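Local coordinates for lysine/ornithine decarboxylase (Vibrio vulnificus, PDB 2PLJ), which catalyses the decarboxylation of lysine and ornithine to their diamines, in all likelihood with pyridoxal phosphate as its cofactor, on a beta/alpha-barrel fold, at residues T249-G254 against H286-P291; L169-F174 against S212-S217; Q315-L320 against P351-G356. All coordinates share one frame; numbering follows the deposited sequence.

Interaction 1: T249-G254 against H286-P291; sequences TLDIGG and HVLAEP. With P3T ((4-{[(4-aminobutyl)amino]methyl}-5-hydroxy-6-methylpyridin-3-yl)methyl dihydrogen phosphate), chain D.
Thr249, Leu250 and Asp251 pair in parallel register with His286, Val287 and Leu288, and the backbone does much of the joining. Leu250 gives its N-H to His286 O and receives that of Leu288 at its own oxygen; Ile252 N then binds Leu288 O at 2.9 Å. These carbonyls also take CA-H...O contacts, Val287 CA lying 3.2 Å from Leu250 O. Beyond the strands Glu290 N bonds to Gly253 O at 2.8 Å. Glycine suits position 253, whose phi is positive (65°), and at 254 the absence of a side chain leaves Glu290 O close to the bare CA.

The two strands belong to a beta-alpha-beta unit connected through helix 267-278, and they stand side by side in the parallel barrel sheet, flanked by strands 207-212 and 79-84.

Apolar contacts line the pair. Thr249 CG2 touches Leu288 CG at 3.7 Å and also sits above one face of the His286 imidazole, toward its rim. Past the strand end the branched Ile252 divides its work: CG1 rests 3.7 Å from Ala289 CB, while CG2 turns toward Val287 CG1.

The polar contacts gather at the ligand end. Asp251 OD1 accepts from Gly253 N at 3.0 Å, forming an Asx turn that restrains the carboxylate. With CG opposite the backbone N (chi1 172°), the other oxygen, OD2, is carried to 2.4 Å from Glu290 OE1, the carboxylate planes being 86° apart. Glu290 is long enough, its chain extended beyond CG, to set OE2 2.7 Å from the pyridine nitrogen NAO of P3T, as the equivalent glutamate does in related barrel decarboxylases, while its CB packs near ring atom CAH.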
loop_
_atom_site.group_PDB
_atom_site.type_symbol
_atom_site.label_atom_id
_atom_site.label_comp_id
_atom_site.label_asym_id
_atom_site.label_seq_id
_atom_site.Cartn_x
_atom_site.Cartn_y
_atom_site.Cartn_z
ATOM N N THR A 249 -5.308 28.790 -22.128
ATOM C CA THR A 249 -5.946 27.759 -21.269
ATOM C C THR A 249 -5.640 27.966 -19.787
ATOM O O THR A 249 -4.504 28.304 -19.442
ATOM C CB THR A 249 -5.453 26.356 -21.692
ATOM O OG1 THR A 249 -5.617 26.191 -23.111
ATOM C CG2 THR A 249 -6.161 25.227 -20.929
ATOM N N LEU A 250 -6.670 27.773 -18.947
ATOM C CA LEU A 250 -6.513 27.629 -17.498
ATOM C C LEU A 250 -7.048 26.276 -17.108
ATOM O O LEU A 250 -8.200 25.951 -17.423
ATOM C CB LEU A 250 -7.294 28.711 -16.737
ATOM C CG LEU A 250 -7.117 28.607 -15.229
ATOM C CD1 LEU A 250 -5.604 28.695 -14.878
ATOM C CD2 LEU A 250 -7.925 29.703 -14.510
ATOM N N ASP A 251 -6.225 25.500 -16.407
ATOM C CA ASP A 251 -6.630 24.173 -15.920
ATOM C C ASP A 251 -6.696 24.284 -14.391
ATOM O O ASP A 251 -5.658 24.522 -13.760
ATOM C CB ASP A 251 -5.559 23.170 -16.382
ATOM C CG ASP A 251 -5.727 21.774 -15.797
ATOM O OD1 ASP A 251 -6.547 21.556 -14.872
ATOM O OD2 ASP A 251 -4.989 20.894 -16.303
ATOM N N ILE A 252 -7.894 24.152 -13.810
ATOM C CA ILE A 252 -8.098 24.393 -12.367
ATOM C C ILE A 252 -7.907 23.153 -11.465
ATOM O O ILE A 252 -8.194 23.179 -10.269
ATOM C CB ILE A 252 -9.468 25.069 -12.066
ATOM C CG1 ILE A 252 -10.631 24.125 -12.460
ATOM C CG2 ILE A 252 -9.567 26.439 -12.788
ATOM C CD1 ILE A 252 -11.987 24.559 -11.913
ATOM N N GLY A 253 -7.394 22.095 -12.073
ATOM C CA GLY A 253 -7.062 20.847 -11.380
ATOM C C GLY A 253 -8.253 20.096 -10.799
ATOM O O GLY A 253 -9.399 20.208 -11.302
ATOM N N GLY A 254 -7.937 19.260 -9.813
ATOM C CA GLY A 254 -8.933 18.406 -9.165
ATOM C C GLY A 254 -9.308 18.916 -7.788
ATOM O O GLY A 254 -9.187 20.109 -7.480
ATOM N N HIS A 286 -10.007 29.304 -22.433
ATOM C CA HIS A 286 -10.922 28.259 -22.043
ATOM C C HIS A 286 -10.367 27.465 -20.893
ATOM O O HIS A 286 -9.153 27.485 -20.596
ATOM C CB HIS A 286 -11.278 27.376 -23.205
ATOM C CG HIS A 286 -10.208 26.416 -23.579
ATOM N ND1 HIS A 286 -9.079 26.796 -24.267
ATOM C CD2 HIS A 286 -10.130 25.077 -23.421
ATOM C CE1 HIS A 286 -8.332 25.727 -24.496
ATOM N NE2 HIS A 286 -8.941 24.674 -23.979
ATOM N N VAL A 287 -11.280 26.776 -20.228
ATOM C CA VAL A 287 -11.000 26.285 -18.908
ATOM C C VAL A 287 -11.169 24.766 -18.886
ATOM O O VAL A 287 -12.119 24.245 -19.462
ATOM C CB VAL A 287 -11.906 26.966 -17.857
ATOM C CG1 VAL A 287 -11.563 26.478 -16.431
ATOM C CG2 VAL A 287 -11.764 28.506 -17.954
ATOM N N LEU A 288 -10.237 24.103 -18.200
ATOM C CA LEU A 288 -10.219 22.631 -17.986
ATOM C C LEU A 288 -10.256 22.347 -16.487
ATOM O O LEU A 288 -9.851 23.198 -15.668
ATOM C CB LEU A 288 -8.895 21.995 -18.501
ATOM C CG LEU A 288 -8.271 22.392 -19.832
ATOM C CD1 LEU A 288 -7.066 21.577 -20.134
ATOM C CD2 LEU A 288 -9.335 22.265 -20.998
ATOM N N ALA A 289 -10.708 21.147 -16.102
ATOM C CA ALA A 289 -10.461 20.682 -14.731
ATOM C C ALA A 289 -10.089 19.222 -14.798
ATOM O O ALA A 289 -10.278 18.578 -15.850
ATOM C CB ALA A 289 -11.686 20.865 -13.839
ATOM N N GLU A 290 -9.624 18.697 -13.667
ATOM C CA GLU A 290 -9.044 17.344 -13.585
ATOM C C GLU A 290 -9.696 16.561 -12.425
ATOM O O GLU A 290 -8.983 16.078 -11.510
ATOM C CB GLU A 290 -7.523 17.425 -13.335
ATOM C CG GLU A 290 -6.695 18.093 -14.444
ATOM C CD GLU A 290 -5.306 18.558 -13.968
ATOM O OE1 GLU A 290 -4.531 19.068 -14.810
ATOM O OE2 GLU A 290 -4.958 18.406 -12.768
ATOM N N PRO A 291 -11.040 16.430 -12.439
ATOM C CA PRO A 291 -11.680 15.795 -11.292
ATOM C C PRO A 291 -11.329 14.295 -11.254
ATOM O O PRO A 291 -11.304 13.626 -12.305
ATOM C CB PRO A 291 -13.183 16.000 -11.559
ATOM C CG PRO A 291 -13.285 16.063 -13.114
ATOM C CD PRO A 291 -11.997 16.786 -13.512
HETATM O OAE P3T D . -10.154 15.266 -7.842
HETATM P PAU P3T D . -9.036 14.609 -6.925
HETATM O OAF P3T D . -9.138 13.011 -6.992
HETATM O OAC P3T D . -9.004 15.109 -5.492
HETATM O OAP P3T D . -7.561 14.892 -7.530
HETATM C CAM P3T D . -7.252 14.390 -8.898
HETATM C CAS P3T D . -5.905 15.026 -9.268
HETATM C CAH P3T D . -5.990 15.955 -10.314
HETATM N NAO P3T D . -4.892 16.590 -10.725
HETATM C CAQ P3T D . -3.707 16.407 -10.153
HETATM C CAA P3T D . -2.490 17.214 -10.669
HETATM C CAR P3T D . -3.557 15.512 -9.074
HETATM O OAD P3T D . -2.343 15.340 -8.530
HETATM C CAT P3T D . -4.685 14.807 -8.602
HETATM C CAG P3T D . -4.531 13.852 -7.550
HETATM N NAN P3T D . -3.519 13.965 -6.702
HETATM C CAL P3T D . -3.190 13.036 -5.573
HETATM C CAK P3T D . -4.408 12.698 -4.698
HETATM C CAJ P3T D . -3.904 11.661 -3.646
HETATM C CAI P3T D . -5.038 11.237 -2.707
HETATM N NAB P3T D . -4.543 10.422 -1.572
#

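Interaction 2: L169-F174 against S212-S217; sequences LVRLSF and SFHVGS. With P3T ((4-{[(4-aminobutyl)amino]methyl}-5-hydroxy-6-methylpyridin-3-yl)methyl dihydrogen phosphate), chain D.
Arg171 and His214 run side by side toward P3T, with Arg171 NH2 3.7 Å from His214 CB, which lies over one face of the guanidinium. The imidazole plane is turned 70° from that group and faces the cofactor ring instead: P3T CAR stands 3.8 Å above the centre of the histidine ring, and Gly216 N lies over the opposite face. At its far end His214 NE2 makes a weak hydrogen bond to the phosphate ester oxygen OAP (3.3 Å). Ser217 OG donates a much shorter bond to phosphate oxygen OAC, 2.6 Å, and is also bonded to Arg293. Arg171 NH1 comes within 3.5 Å of the ring methyl CAA.

A second shell sets these groups in place. The Arg171 chain, extended from CG to NE, leads NE to a water that accepts from it and from His214 N and donates to Leu172 O at 2.6 Å. Beneath this, the neighbouring barrel strands 167-171 and 207-212 are joined by Ser212 N to Val170 O and by Leu172 N to Ser212 O (2.9 Å). Small Ser212 lets Arg171 CB pass close to its OG.

Farther out, the edge of Phe174 is directed at the face of Phe213 in an offset edge-to-face pair with planes at 76°, and both rings pack on Ala228 of helix 223-241.

The pyridine ring of P3T thus lies against the imidazole face, and its phosphate takes a short bond from serine and a weak one from histidine, while the arginine beside it has its NE tied to both backbones through one water, which probably limits guanidinium movement.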
loop_
_atom_site.group_PDB
_atom_site.type_symbol
_atom_site.label_atom_id
_atom_site.label_comp_id
_atom_site.label_asym_id
_atom_site.label_seq_id
_atom_site.Cartn_x
_atom_site.Cartn_y
_atom_site.Cartn_z
ATOM N N LEU A 169 1.390 23.180 -20.181
ATOM C CA LEU A 169 0.731 23.911 -19.100
ATOM C C LEU A 169 1.781 24.162 -18.027
ATOM O O LEU A 169 2.507 23.226 -17.633
ATOM C CB LEU A 169 -0.432 23.097 -18.506
ATOM C CG LEU A 169 -1.632 22.877 -19.437
ATOM C CD1 LEU A 169 -2.556 21.755 -18.884
ATOM C CD2 LEU A 169 -2.398 24.177 -19.663
ATOM N N VAL A 170 1.848 25.399 -17.532
ATOM C CA VAL A 170 2.790 25.739 -16.464
ATOM C C VAL A 170 2.028 25.689 -15.152
ATOM O O VAL A 170 1.040 26.398 -14.994
ATOM C CB VAL A 170 3.426 27.154 -16.646
ATOM C CG1 VAL A 170 4.419 27.391 -15.517
ATOM C CG2 VAL A 170 4.119 27.239 -18.013
ATOM N N ARG A 171 2.462 24.815 -14.240
ATOM C CA ARG A 171 1.720 24.571 -13.021
ATOM C C ARG A 171 2.247 25.503 -11.931
ATOM O O ARG A 171 3.460 25.525 -11.667
ATOM C CB ARG A 171 1.863 23.114 -12.562
ATOM C CG ARG A 171 1.151 22.884 -11.214
ATOM C CD ARG A 171 1.005 21.402 -10.947
ATOM N NE ARG A 171 0.553 21.156 -9.583
ATOM C CZ ARG A 171 0.339 19.940 -9.057
ATOM N NH1 ARG A 171 0.454 18.833 -9.793
ATOM N NH2 ARG A 171 -0.016 19.832 -7.768
ATOM N N LEU A 172 1.332 26.251 -11.333
ATOM C CA LEU A 172 1.649 27.171 -10.220
ATOM C C LEU A 172 1.232 26.560 -8.888
ATOM O O LEU A 172 0.291 25.761 -8.829
ATOM C CB LEU A 172 0.938 28.520 -10.400
ATOM C CG LEU A 172 1.531 29.510 -11.406
ATOM C CD1 LEU A 172 1.377 28.994 -12.822
ATOM C CD2 LEU A 172 0.936 30.911 -11.288
ATOM N N SER A 173 1.933 26.951 -7.828
ATOM C CA SER A 173 1.443 26.731 -6.468
ATOM C C SER A 173 1.471 28.057 -5.701
ATOM O O SER A 173 2.244 28.961 -6.020
ATOM C CB SER A 173 2.245 25.634 -5.755
ATOM O OG SER A 173 3.515 26.104 -5.346
ATOM N N PHE A 174 0.633 28.170 -4.679
ATOM C CA PHE A 174 0.443 29.437 -3.994
ATOM C C PHE A 174 0.811 29.353 -2.516
ATOM O O PHE A 174 1.182 30.361 -1.948
ATOM C CB PHE A 174 -0.999 29.919 -4.175
ATOM C CG PHE A 174 -1.504 29.718 -5.567
ATOM C CD1 PHE A 174 -2.068 28.498 -5.930
ATOM C CD2 PHE A 174 -1.337 30.713 -6.537
ATOM C CE1 PHE A 174 -2.485 28.282 -7.240
ATOM C CE2 PHE A 174 -1.770 30.505 -7.842
ATOM C CZ PHE A 174 -2.337 29.294 -8.191
ATOM N N SER A 212 -1.831 25.907 -15.006
ATOM C CA SER A 212 -2.621 24.937 -14.249
ATOM C C SER A 212 -2.302 25.057 -12.779
ATOM O O SER A 212 -1.266 25.621 -12.394
ATOM C CB SER A 212 -2.348 23.508 -14.730
ATOM O OG SER A 212 -1.078 23.059 -14.294
ATOM N N PHE A 213 -3.188 24.522 -11.949
ATOM C CA PHE A 213 -2.870 24.389 -10.544
ATOM C C PHE A 213 -3.696 23.243 -9.983
ATOM O O PHE A 213 -4.661 22.793 -10.631
ATOM C CB PHE A 213 -3.160 25.692 -9.784
ATOM C CG PHE A 213 -4.624 26.107 -9.812
ATOM C CD1 PHE A 213 -5.567 25.463 -8.972
ATOM C CD2 PHE A 213 -5.052 27.129 -10.672
ATOM C CE1 PHE A 213 -6.930 25.849 -9.005
ATOM C CE2 PHE A 213 -6.392 27.520 -10.726
ATOM C CZ PHE A 213 -7.338 26.912 -9.884
ATOM N N HIS A 214 -3.355 22.814 -8.771
ATOM C CA HIS A 214 -4.161 21.773 -8.083
ATOM C C HIS A 214 -4.130 22.142 -6.623
ATOM O O HIS A 214 -3.050 22.160 -6.005
ATOM C CB HIS A 214 -3.603 20.363 -8.323
ATOM C CG HIS A 214 -4.455 19.286 -7.718
ATOM N ND1 HIS A 214 -4.091 18.578 -6.597
ATOM C CD2 HIS A 214 -5.658 18.801 -8.096
ATOM C CE1 HIS A 214 -5.036 17.697 -6.302
ATOM N NE2 HIS A 214 -5.999 17.808 -7.204
ATOM N N VAL A 215 -5.284 22.543 -6.095
ATOM C CA VAL A 215 -5.335 23.069 -4.718
ATOM C C VAL A 215 -5.233 21.986 -3.638
ATOM O O VAL A 215 -5.084 22.292 -2.437
ATOM C CB VAL A 215 -6.546 24.018 -4.483
ATOM C CG1 VAL A 215 -6.445 25.268 -5.400
ATOM C CG2 VAL A 215 -7.863 23.342 -4.676
ATOM N N GLY A 216 -5.326 20.733 -4.063
ATOM C CA GLY A 216 -5.259 19.603 -3.113
ATOM C C GLY A 216 -6.526 18.751 -3.098
ATOM O O GLY A 216 -7.632 19.212 -3.418
ATOM N N SER A 217 -6.379 17.496 -2.705
ATOM C CA SER A 217 -7.522 16.577 -2.775
ATOM C C SER A 217 -8.490 16.790 -1.584
ATOM O O SER A 217 -8.057 17.199 -0.472
ATOM C CB SER A 217 -7.020 15.122 -2.889
ATOM O OG SER A 217 -8.070 14.235 -3.286
HETATM O OAE P3T D . -10.154 15.266 -7.842
HETATM P PAU P3T D . -9.036 14.609 -6.925
HETATM O OAF P3T D . -9.138 13.011 -6.992
HETATM O OAC P3T D . -9.004 15.109 -5.492
HETATM O OAP P3T D . -7.561 14.892 -7.530
HETATM C CAM P3T D . -7.252 14.390 -8.898
HETATM C CAS P3T D . -5.905 15.026 -9.268
HETATM C CAH P3T D . -5.990 15.955 -10.314
HETATM N NAO P3T D . -4.892 16.590 -10.725
HETATM C CAQ P3T D . -3.707 16.407 -10.153
HETATM C CAA P3T D . -2.490 17.214 -10.669
HETATM C CAR P3T D . -3.557 15.512 -9.074
HETATM O OAD P3T D . -2.343 15.340 -8.530
HETATM C CAT P3T D . -4.685 14.807 -8.602
HETATM C CAG P3T D . -4.531 13.852 -7.550
HETATM N NAN P3T D . -3.519 13.965 -6.702
HETATM C CAL P3T D . -3.190 13.036 -5.573
HETATM C CAK P3T D . -4.408 12.698 -4.698
HETATM C CAJ P3T D . -3.904 11.661 -3.646
HETATM C CAI P3T D . -5.038 11.237 -2.707
HETATM N NAB P3T D . -4.543 10.422 -1.572
HETATM O O HOH W 1 -0.620 23.434 -7.968
#

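Interaction 3: Q315-L320 against P351-G356; sequences QIWYYL and PSVLSG
Tyr318 lies beside Leu354 and Ser352 of the partner strand. Its CB lies 4.0 Å from Leu354 CD2, and the ring runs back over its own strand, toward Ile316, because CG is opposite the carbonyl carbon (chi1 -59°). On the side facing the partner, CD2 meets the same leucine methyl, whereas CE2, one atom farther, comes to 3.7 Å from Ser352 OG. Ile316 CG2 sits above one ring face, 3.5 Å from the plane and toward the rim. At the tip, OH is hydrogen-bonded to Leu374 N and to a water in the ring plane; that water donates to Ser352 OG at 2.9 Å, which is also bonded to Ile350 O. Tyrosine suits this place, with apolar partners along its body and polar ones at its end.

The sheet's other face carries Trp317 and Val353. Val353 CG1 stands 3.5 Å above the centroid of the indole's six-membered ring, only 7° off the normal, a direct CH-pi contact, and CG2 reaches NE1 at 3.6 Å. A branched residue here lays two methyls along one indole face. Gln315, its chain extended beyond CG, crosses Val353 at about a right angle and puts OE1 near its CG2. Farther along, Tyr319 bonds through OH to Lys186 O of the second subunit, its ring meeting Phe187 of that chain.

The strands are parallel neighbours in the mixed sheet away from the alpha/beta barrel, stitched by five backbone bonds from Ile316 N-Pro351 O to Leu320 N-Ser355 O, the last 2.8 Å. Part of the backbone polarity is thus met within the pair, and alternate groups bond to residues 307-310 and 365-366; the face of Trp317 and Val353 can be largely carbon, while Tyr319 there keeps its hydroxyl for the second subunit.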
loop_
_atom_site.group_PDB
_atom_site.type_symbol
_atom_site.label_atom_id
_atom_site.label_comp_id
_atom_site.label_asym_id
_atom_site.label_seq_id
_atom_site.Cartn_x
_atom_site.Cartn_y
_atom_site.Cartn_z
ATOM N N GLN A 315 -13.847 -6.238 24.264
ATOM C CA GLN A 315 -14.321 -5.911 22.913
ATOM C C GLN A 315 -14.300 -7.143 22.028
ATOM O O GLN A 315 -13.406 -7.982 22.190
ATOM C CB GLN A 315 -13.447 -4.838 22.275
ATOM C CG GLN A 315 -13.962 -3.436 22.541
ATOM C CD GLN A 315 -13.193 -2.409 21.770
ATOM O OE1 GLN A 315 -11.968 -2.363 21.872
ATOM N NE2 GLN A 315 -13.901 -1.569 20.978
ATOM N N ILE A 316 -15.270 -7.250 21.111
ATOM C CA ILE A 316 -15.270 -8.340 20.147
ATOM C C ILE A 316 -14.472 -7.888 18.932
ATOM O O ILE A 316 -14.853 -6.909 18.256
ATOM C CB ILE A 316 -16.681 -8.789 19.668
ATOM C CG1 ILE A 316 -17.596 -9.171 20.846
ATOM C CG2 ILE A 316 -16.558 -9.978 18.670
ATOM C CD1 ILE A 316 -18.984 -9.681 20.389
ATOM N N TRP A 317 -13.371 -8.585 18.678
ATOM C CA TRP A 317 -12.591 -8.369 17.442
ATOM C C TRP A 317 -13.124 -9.255 16.314
ATOM O O TRP A 317 -13.210 -10.472 16.473
ATOM C CB TRP A 317 -11.124 -8.712 17.677
ATOM C CG TRP A 317 -10.361 -7.682 18.443
ATOM C CD1 TRP A 317 -10.593 -7.254 19.736
ATOM C CD2 TRP A 317 -9.234 -6.939 17.969
ATOM N NE1 TRP A 317 -9.664 -6.295 20.094
ATOM C CE2 TRP A 317 -8.828 -6.078 19.022
ATOM C CE3 TRP A 317 -8.539 -6.904 16.756
ATOM C CZ2 TRP A 317 -7.730 -5.202 18.897
ATOM C CZ3 TRP A 317 -7.445 -6.038 16.629
ATOM C CH2 TRP A 317 -7.064 -5.189 17.689
ATOM N N TYR A 318 -13.490 -8.629 15.194
ATOM C CA TYR A 318 -13.782 -9.339 13.949
ATOM C C TYR A 318 -12.600 -9.200 12.981
ATOM O O TYR A 318 -12.114 -8.092 12.757
ATOM C CB TYR A 318 -15.049 -8.791 13.284
ATOM C CG TYR A 318 -16.276 -8.902 14.174
ATOM C CD1 TYR A 318 -16.818 -10.155 14.476
ATOM C CD2 TYR A 318 -16.878 -7.759 14.728
ATOM C CE1 TYR A 318 -17.949 -10.292 15.285
ATOM C CE2 TYR A 318 -18.013 -7.876 15.562
ATOM C CZ TYR A 318 -18.543 -9.151 15.825
ATOM O OH TYR A 318 -19.643 -9.300 16.642
ATOM N N TYR A 319 -12.170 -10.314 12.400
ATOM C CA TYR A 319 -11.029 -10.330 11.501
ATOM C C TYR A 319 -11.617 -10.518 10.107
ATOM O O TYR A 319 -12.151 -11.584 9.798
ATOM C CB TYR A 319 -10.076 -11.458 11.860
ATOM C CG TYR A 319 -9.564 -11.358 13.277
ATOM C CD1 TYR A 319 -8.372 -10.695 13.575
ATOM C CD2 TYR A 319 -10.290 -11.915 14.352
ATOM C CE1 TYR A 319 -7.902 -10.593 14.891
ATOM C CE2 TYR A 319 -9.845 -11.807 15.654
ATOM C CZ TYR A 319 -8.657 -11.146 15.943
ATOM O OH TYR A 319 -8.249 -11.082 17.257
ATOM N N LEU A 320 -11.533 -9.463 9.295
ATOM C CA LEU A 320 -12.147 -9.465 7.963
ATOM C C LEU A 320 -11.197 -9.947 6.875
ATOM O O LEU A 320 -9.980 -9.995 7.100
ATOM C CB LEU A 320 -12.662 -8.047 7.607
ATOM C CG LEU A 320 -13.542 -7.363 8.667
ATOM C CD1 LEU A 320 -13.985 -5.993 8.194
ATOM C CD2 LEU A 320 -14.767 -8.210 9.053
ATOM N N PRO A 351 -19.569 -3.194 21.669
ATOM C CA PRO A 351 -18.264 -2.578 21.350
ATOM C C PRO A 351 -17.372 -3.576 20.615
ATOM O O PRO A 351 -17.117 -4.687 21.127
ATOM C CB PRO A 351 -17.671 -2.277 22.728
ATOM C CG PRO A 351 -18.880 -2.135 23.631
ATOM C CD PRO A 351 -19.847 -3.167 23.123
ATOM N N SER A 352 -16.912 -3.169 19.437
ATOM C CA SER A 352 -16.236 -4.076 18.519
ATOM C C SER A 352 -15.018 -3.431 17.894
ATOM O O SER A 352 -14.854 -2.208 17.940
ATOM C CB SER A 352 -17.203 -4.532 17.420
ATOM O OG SER A 352 -18.391 -5.073 17.987
ATOM N N VAL A 353 -14.176 -4.276 17.313
ATOM C CA VAL A 353 -13.015 -3.850 16.536
ATOM C C VAL A 353 -13.089 -4.588 15.206
ATOM O O VAL A 353 -13.328 -5.802 15.165
ATOM C CB VAL A 353 -11.688 -4.218 17.246
ATOM C CG1 VAL A 353 -10.488 -3.836 16.399
ATOM C CG2 VAL A 353 -11.606 -3.590 18.638
ATOM N N LEU A 354 -12.883 -3.843 14.123
ATOM C CA LEU A 354 -12.803 -4.433 12.792
ATOM C C LEU A 354 -11.351 -4.441 12.365
ATOM O O LEU A 354 -10.745 -3.371 12.144
ATOM C CB LEU A 354 -13.669 -3.655 11.781
ATOM C CG LEU A 354 -15.190 -3.698 12.002
ATOM C CD1 LEU A 354 -15.874 -2.785 10.989
ATOM C CD2 LEU A 354 -15.752 -5.155 11.903
ATOM N N SER A 355 -10.803 -5.662 12.239
ATOM C CA SER A 355 -9.413 -5.901 11.873
ATOM C C SER A 355 -9.339 -6.392 10.426
ATOM O O SER A 355 -10.256 -7.064 9.956
ATOM C CB SER A 355 -8.841 -7.023 12.777
ATOM O OG SER A 355 -7.608 -7.475 12.242
ATOM N N GLY A 356 -8.239 -6.106 9.728
ATOM C CA GLY A 356 -8.031 -6.683 8.403
ATOM C C GLY A 356 -7.480 -8.115 8.488
ATOM O O GLY A 356 -7.283 -8.675 9.616
HETATM O O HOH W 2 -20.390 -7.152 17.756
#

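In the fold
Interactions 1 and 2 lie in one barrel sheet, their centres 10 Å apart, and meet where Asp251 O comes 3.1 Å from Phe213 N, probably a hydrogen bond. Together they flank P3T: residues 286-291 supply a carboxylate beside the pyridine nitrogen, and residues 212-217 a face and a phosphate donor. Interaction 3 belongs to the separate mixed sheet on the opposite side of the chain's centre, about 43 Å and 41 Å from them centre to centre. It approaches an active site even so: the side chain of Tyr319 is about 11 Å from a bound P3T, and it meets Phe187 of the second subunit, the residue that within one chain packs against Arg171 of interaction 2.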